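Long-range contacts in aminoglycoside N(3)-acetyltransferase (PDB 7LAP), which probably acetylates the 3-amino group of the 2-deoxystreptamine ring of aminoglycoside antibiotics, using acetyl-CoA as donor, and so gives resistance to them: residues P200-V205 with R223-E228; T74-C79 with L141-A146. One frame throughout, in Å; residues are numbered along the deposited sequence.

Contact 1: P200-V205 with R223-E228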
loop_
_atom_site.group_PDB
_atom_site.type_symbol
_atom_site.label_atom_id
_atom_site.label_comp_id
_atom_site.label_asym_id
_atom_site.label_seq_id
_atom_site.Cartn_x
_atom_site.Cartn_y
_atom_site.Cartn_z
ATOM N N PRO B 200 14.669 36.193 7.817
ATOM C CA PRO B 200 13.356 36.772 8.117
ATOM C C PRO B 200 12.256 36.121 7.292
ATOM O O PRO B 200 12.482 35.636 6.180
ATOM C CB PRO B 200 13.530 38.249 7.743
ATOM C CG PRO B 200 14.561 38.227 6.662
ATOM C CD PRO B 200 15.518 37.125 7.046
ATOM N N GLY B 201 11.053 36.116 7.857
ATOM C CA GLY B 201 9.899 35.585 7.166
ATOM C C GLY B 201 9.692 34.094 7.293
ATOM O O GLY B 201 9.070 33.496 6.410
ATOM N N LYS B 202 10.179 33.476 8.364
ATOM C CA LYS B 202 10.062 32.032 8.516
ATOM C C LYS B 202 8.616 31.641 8.818
ATOM O O LYS B 202 7.960 32.253 9.665
ATOM C CB LYS B 202 10.993 31.541 9.620
ATOM C CG LYS B 202 11.317 30.049 9.542
ATOM C CD LYS B 202 12.468 29.746 10.462
ATOM C CE LYS B 202 12.883 28.330 10.354
ATOM N NZ LYS B 202 14.231 28.131 10.932
ATOM N N ARG B 203 8.125 30.618 8.120
ATOM C CA ARG B 203 6.732 30.203 8.197
ATOM C C ARG B 203 6.591 28.991 9.102
ATOM O O ARG B 203 7.303 27.993 8.937
ATOM C CB ARG B 203 6.179 29.875 6.809
ATOM C CG ARG B 203 6.050 31.072 5.892
ATOM C CD ARG B 203 6.296 30.704 4.441
ATOM N NE ARG B 203 6.040 31.856 3.585
ATOM C CZ ARG B 203 5.217 31.854 2.537
ATOM N NH1 ARG B 203 4.578 30.740 2.196
ATOM N NH2 ARG B 203 5.040 32.964 1.823
ATOM N N PHE B 204 5.648 29.067 10.032
ATOM C CA PHE B 204 5.392 27.992 10.969
ATOM C C PHE B 204 3.935 27.565 10.870
ATOM O O PHE B 204 3.073 28.319 10.413
ATOM C CB PHE B 204 5.749 28.419 12.394
ATOM C CG PHE B 204 7.226 28.601 12.608
ATOM C CD1 PHE B 204 8.033 27.511 12.909
ATOM C CD2 PHE B 204 7.810 29.859 12.511
ATOM C CE1 PHE B 204 9.401 27.673 13.114
ATOM C CE2 PHE B 204 9.172 30.028 12.713
ATOM C CZ PHE B 204 9.968 28.933 13.010
ATOM N N VAL B 205 3.673 26.325 11.283
ATOM C CA VAL B 205 2.328 25.767 11.270
ATOM C C VAL B 205 2.000 25.252 12.658
ATOM O O VAL B 205 2.886 24.860 13.427
ATOM C CB VAL B 205 2.171 24.639 10.220
ATOM C CG1 VAL B 205 2.218 25.226 8.832
ATOM C CG2 VAL B 205 3.258 23.574 10.385
ATOM N N ARG B 223 3.682 22.043 16.649
ATOM C CA ARG B 223 4.275 23.168 15.947
ATOM C C ARG B 223 5.425 22.658 15.100
ATOM O O ARG B 223 6.204 21.820 15.557
ATOM C CB ARG B 223 4.774 24.232 16.925
ATOM C CG ARG B 223 5.402 25.422 16.231
ATOM C CD ARG B 223 5.879 26.423 17.235
ATOM N NE ARG B 223 6.950 27.274 16.722
ATOM C CZ ARG B 223 6.759 28.474 16.176
ATOM N NH1 ARG B 223 5.529 28.976 16.054
ATOM N NH2 ARG B 223 7.806 29.179 15.764
ATOM N N ASP B 224 5.538 23.180 13.878
ATOM C CA ASP B 224 6.546 22.755 12.913
ATOM C C ASP B 224 6.800 23.933 11.980
ATOM O O ASP B 224 6.047 24.907 11.969
ATOM C CB ASP B 224 6.072 21.500 12.142
ATOM C CG ASP B 224 7.175 20.860 11.261
ATOM O OD1 ASP B 224 8.381 21.129 11.483
ATOM O OD2 ASP B 224 6.836 20.053 10.366
ATOM N N ILE B 225 7.885 23.860 11.202
ATOM C CA ILE B 225 7.959 24.742 10.033
ATOM C C ILE B 225 6.923 24.295 9.002
ATOM O O ILE B 225 6.435 23.161 9.008
ATOM C CB ILE B 225 9.367 24.769 9.418
ATOM C CG1 ILE B 225 9.813 23.343 9.098
ATOM C CG2 ILE B 225 10.354 25.446 10.343
ATOM C CD1 ILE B 225 10.407 23.171 7.693
ATOM N N ASP B 226 6.568 25.215 8.113
ATOM C CA ASP B 226 5.573 24.937 7.083
ATOM C C ASP B 226 6.227 24.054 6.025
ATOM O O ASP B 226 6.775 24.523 5.027
ATOM C CB ASP B 226 5.043 26.241 6.493
ATOM C CG ASP B 226 3.935 26.021 5.485
ATOM O OD1 ASP B 226 3.818 24.909 4.926
ATOM O OD2 ASP B 226 3.169 26.971 5.252
ATOM N N SER B 227 6.181 22.744 6.256
ATOM C CA SER B 227 6.848 21.819 5.355
ATOM C C SER B 227 5.998 21.479 4.150
ATOM O O SER B 227 6.310 20.517 3.439
ATOM C CB SER B 227 7.242 20.533 6.091
ATOM O OG SER B 227 6.115 19.695 6.333
ATOM N N GLU B 228 4.931 22.234 3.915
ATOM C CA GLU B 228 4.055 22.029 2.774
ATOM C C GLU B 228 4.210 23.115 1.723
ATOM O O GLU B 228 4.326 22.807 0.533
ATOM C CB GLU B 228 2.599 21.954 3.242
ATOM C CG GLU B 228 1.606 21.705 2.126
ATOM C CD GLU B 228 0.244 21.267 2.645
ATOM O OE1 GLU B 228 0.176 20.204 3.302
ATOM O OE2 GLU B 228 -0.757 21.982 2.399
#

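Contact 2: T74-C79 with L141-A146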
loop_
_atom_site.group_PDB
_atom_site.type_symbol
_atom_site.label_atom_id
_atom_site.label_comp_id
_atom_site.label_asym_id
_atom_site.label_seq_id
_atom_site.Cartn_x
_atom_site.Cartn_y
_atom_site.Cartn_z
ATOM N N THR B 74 22.235 0.893 7.682
ATOM C CA THR B 74 20.854 1.192 8.021
ATOM C C THR B 74 20.200 1.883 6.835
ATOM O O THR B 74 20.834 2.711 6.184
ATOM C CB THR B 74 20.768 2.099 9.256
ATOM O OG1 THR B 74 21.525 1.522 10.323
ATOM C CG2 THR B 74 19.304 2.259 9.736
ATOM N N LEU B 75 18.930 1.556 6.577
ATOM C CA LEU B 75 18.115 2.226 5.565
ATOM C C LEU B 75 17.063 3.073 6.259
ATOM O O LEU B 75 16.525 2.672 7.284
ATOM C CB LEU B 75 17.392 1.223 4.642
ATOM C CG LEU B 75 18.208 0.061 4.087
ATOM C CD1 LEU B 75 17.329 -0.784 3.150
ATOM C CD2 LEU B 75 19.446 0.603 3.371
ATOM N N LEU B 76 16.736 4.222 5.698
ATOM C CA LEU B 76 15.732 5.132 6.208
ATOM C C LEU B 76 14.797 5.652 5.130
ATOM O O LEU B 76 15.227 5.888 4.037
ATOM C CB LEU B 76 16.403 6.369 6.749
ATOM C CG LEU B 76 16.645 6.632 8.205
ATOM C CD1 LEU B 76 17.986 6.012 8.484
ATOM C CD2 LEU B 76 16.707 8.105 8.495
ATOM N N VAL B 77 13.537 5.871 5.453
ATOM C CA VAL B 77 12.590 6.442 4.499
ATOM C C VAL B 77 11.712 7.446 5.222
ATOM O O VAL B 77 11.636 7.464 6.449
ATOM C CB VAL B 77 11.677 5.390 3.830
ATOM C CG1 VAL B 77 12.512 4.388 2.951
ATOM C CG2 VAL B 77 10.893 4.669 4.887
ATOM N N THR B 78 11.026 8.276 4.452
ATOM C CA THR B 78 10.043 9.172 5.030
ATOM C C THR B 78 8.678 8.543 4.789
ATOM O O THR B 78 8.396 8.099 3.673
ATOM C CB THR B 78 10.169 10.583 4.452
ATOM O OG1 THR B 78 9.108 11.388 4.953
ATOM C CG2 THR B 78 10.047 10.607 2.915
ATOM N N CYS B 79 7.879 8.396 5.857
ATOM C CA CYS B 79 6.542 7.775 5.796
ATOM C C CYS B 79 5.394 8.778 5.888
ATOM O O CYS B 79 4.524 8.849 4.995
ATOM C CB CYS B 79 6.385 6.752 6.948
ATOM S SG CYS B 79 7.363 5.299 6.736
ATOM N N LEU B 141 9.239 8.829 10.233
ATOM C CA LEU B 141 10.131 8.133 9.330
ATOM C C LEU B 141 10.054 6.658 9.665
ATOM O O LEU B 141 9.433 6.260 10.646
ATOM C CB LEU B 141 11.573 8.632 9.478
ATOM C CG LEU B 141 11.847 10.132 9.441
ATOM C CD1 LEU B 141 13.338 10.346 9.299
ATOM C CD2 LEU B 141 11.182 10.643 8.224
ATOM N N ALA B 142 10.739 5.845 8.873
ATOM C CA ALA B 142 10.955 4.476 9.288
ATOM C C ALA B 142 12.375 4.090 8.933
ATOM O O ALA B 142 12.973 4.668 8.026
ATOM C CB ALA B 142 9.954 3.538 8.632
ATOM N N ALA B 143 12.900 3.096 9.642
ATOM C CA ALA B 143 14.280 2.676 9.456
ATOM C C ALA B 143 14.401 1.168 9.639
ATOM O O ALA B 143 13.642 0.545 10.389
ATOM C CB ALA B 143 15.222 3.399 10.442
ATOM N N LEU B 144 15.433 0.606 9.009
ATOM C CA LEU B 144 15.689 -0.830 9.023
ATOM C C LEU B 144 17.196 -1.014 9.040
ATOM O O LEU B 144 17.882 -0.535 8.127
ATOM C CB LEU B 144 15.069 -1.527 7.784
ATOM C CG LEU B 144 15.264 -3.043 7.707
ATOM C CD1 LEU B 144 14.514 -3.771 8.859
ATOM C CD2 LEU B 144 14.821 -3.600 6.334
ATOM N N GLY B 145 17.712 -1.725 10.047
ATOM C CA GLY B 145 19.140 -1.951 10.092
ATOM C C GLY B 145 19.731 -1.596 11.454
ATOM O O GLY B 145 19.011 -1.351 12.427
ATOM N N ALA B 146 21.065 -1.530 11.500
ATOM C CA ALA B 146 21.783 -1.568 12.772
ATOM C C ALA B 146 21.489 -0.345 13.634
ATOM O O ALA B 146 21.431 -0.447 14.856
ATOM C CB ALA B 146 23.282 -1.684 12.495
#

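Contact 1: P200-V205 with R223-E228
Val205 and Asp224 face each other as an antiparallel hydrogen-bonded pair: Val205 N reaches Asp224 O at 2.8 Å, and Asp224 N returns a longer bond to Val205 O at 3.2 Å. The two branches of Val205 reach different parts of 223-228. Val205 CG1 meets Asp226 CB, 3.8 Å away, while Val205 CG2 lies 3.5 Å from Ile225 O. A beta-branched residue suits this place, since it fills two directions without leaving the strand conformation.

Asp226 follows where the strand gives out. Asp226 N donates to Arg203 O at 3.0 Å, approaching well above the carbonyl plane, 44° out of it, as the chains part. CG stands anti to the backbone N (chi1 -176°), which carries the carboxylate to where Asp226 OD1 accepts Glu228 N at 3.1 Å, an Asx turn. OD1 also accepts from His229 N; a short aspartate suits the turn because its carboxylate reaches the backbone N-H groups just ahead in the chain.

Phe204 works on the more exposed side. The guanidinium of Arg223, carried on an extended chain, lies over one face of the ring with the planes 21° apart, and NH2 is poised over the ring centre. This is a stacked cation-pi contact, well suited to a surface because the arginine can cover the ring while its charge remains near solvent. The ring also meets the Ile225 methyl obliquely, Phe204 CE1 to Ile225 CG2 at 3.7 Å, and the same CG2 touches CE of Lys202, whose NZ is held by carbonyls including that of Ala197.

Outside the hairpin, His161 ND1 is hydrogen-bonded to Asp224 OD1. Backbone pairing with a cross-strand aromatic–arginine stack here closes the open end of the two-stranded antiparallel beta hairpin 204-213/216-225.

Contact 2: T74-C79 with L141-A146
Leu75 pairs with Leu144 and Val77 with Ala142 where strands 74-78 and 141-145 run antiparallel, their directions 166° apart, each pair joined by two backbone hydrogen bonds. Leu75 N to Leu144 O is short and almost straight, at 2.8 Å; Val77 N meets Ala142 O at 2.9 Å, nearly in line with the carbonyl.

On the face carrying Leu75, Val77, Ala142 and Leu144, the small Ala142 receives two neighbours: its CB touches Val77 CG2 at 4.0 Å and Cys79 SG at 3.7 Å. Leu75 and Leu144 spread from this face onto helix 58-69. The other face carries Leu76, Thr78, Leu141 and Ala143. Leu141 has CG anti to its carbonyl carbon (chi1 -50°), and its branches divide: CD1 meets Leu76 CD2, and Leu141 CD2 packs against Thr78 CA at 3.7 Å. The small Ala143 CB lies 4.2 Å from Leu76 CG and leaves room for helix 148-152, which packs on this face.

At the far end Gly145, with phi 130°, has backbone angles that would press a CB into the preceding carbonyl O, and a CB would also run into Thr74 CA; a residue without a side chain fits. Thr74 OG1 accepts from Ser147 N just past the strand.

With strand 41-46 bonded in parallel along the other edge of 74-78, this ladder belongs to the central mixed beta-sheet of the Antibiotic_NAT fold, covered by helices on both faces.

How the contacts relate
Contact 2 is the core contact and contact 1 the peripheral one: their centres lie about 10 and 18 Å from the centre of the chain, and 25 Å from each other. They share no element. Contact 1 joins the root of a local hairpin, with 17 intervening residues, most of them in its strands; contact 2 brings together strands 62 residues apart in the central sheet. Both use antiparallel backbone pairing, yet the side chains differ with their place. The buried ladder is filled by leucine, alanine and valine under helices, whereas the hairpin end relies on an arginine–aromatic stack and aspartates bonded to nearby loops.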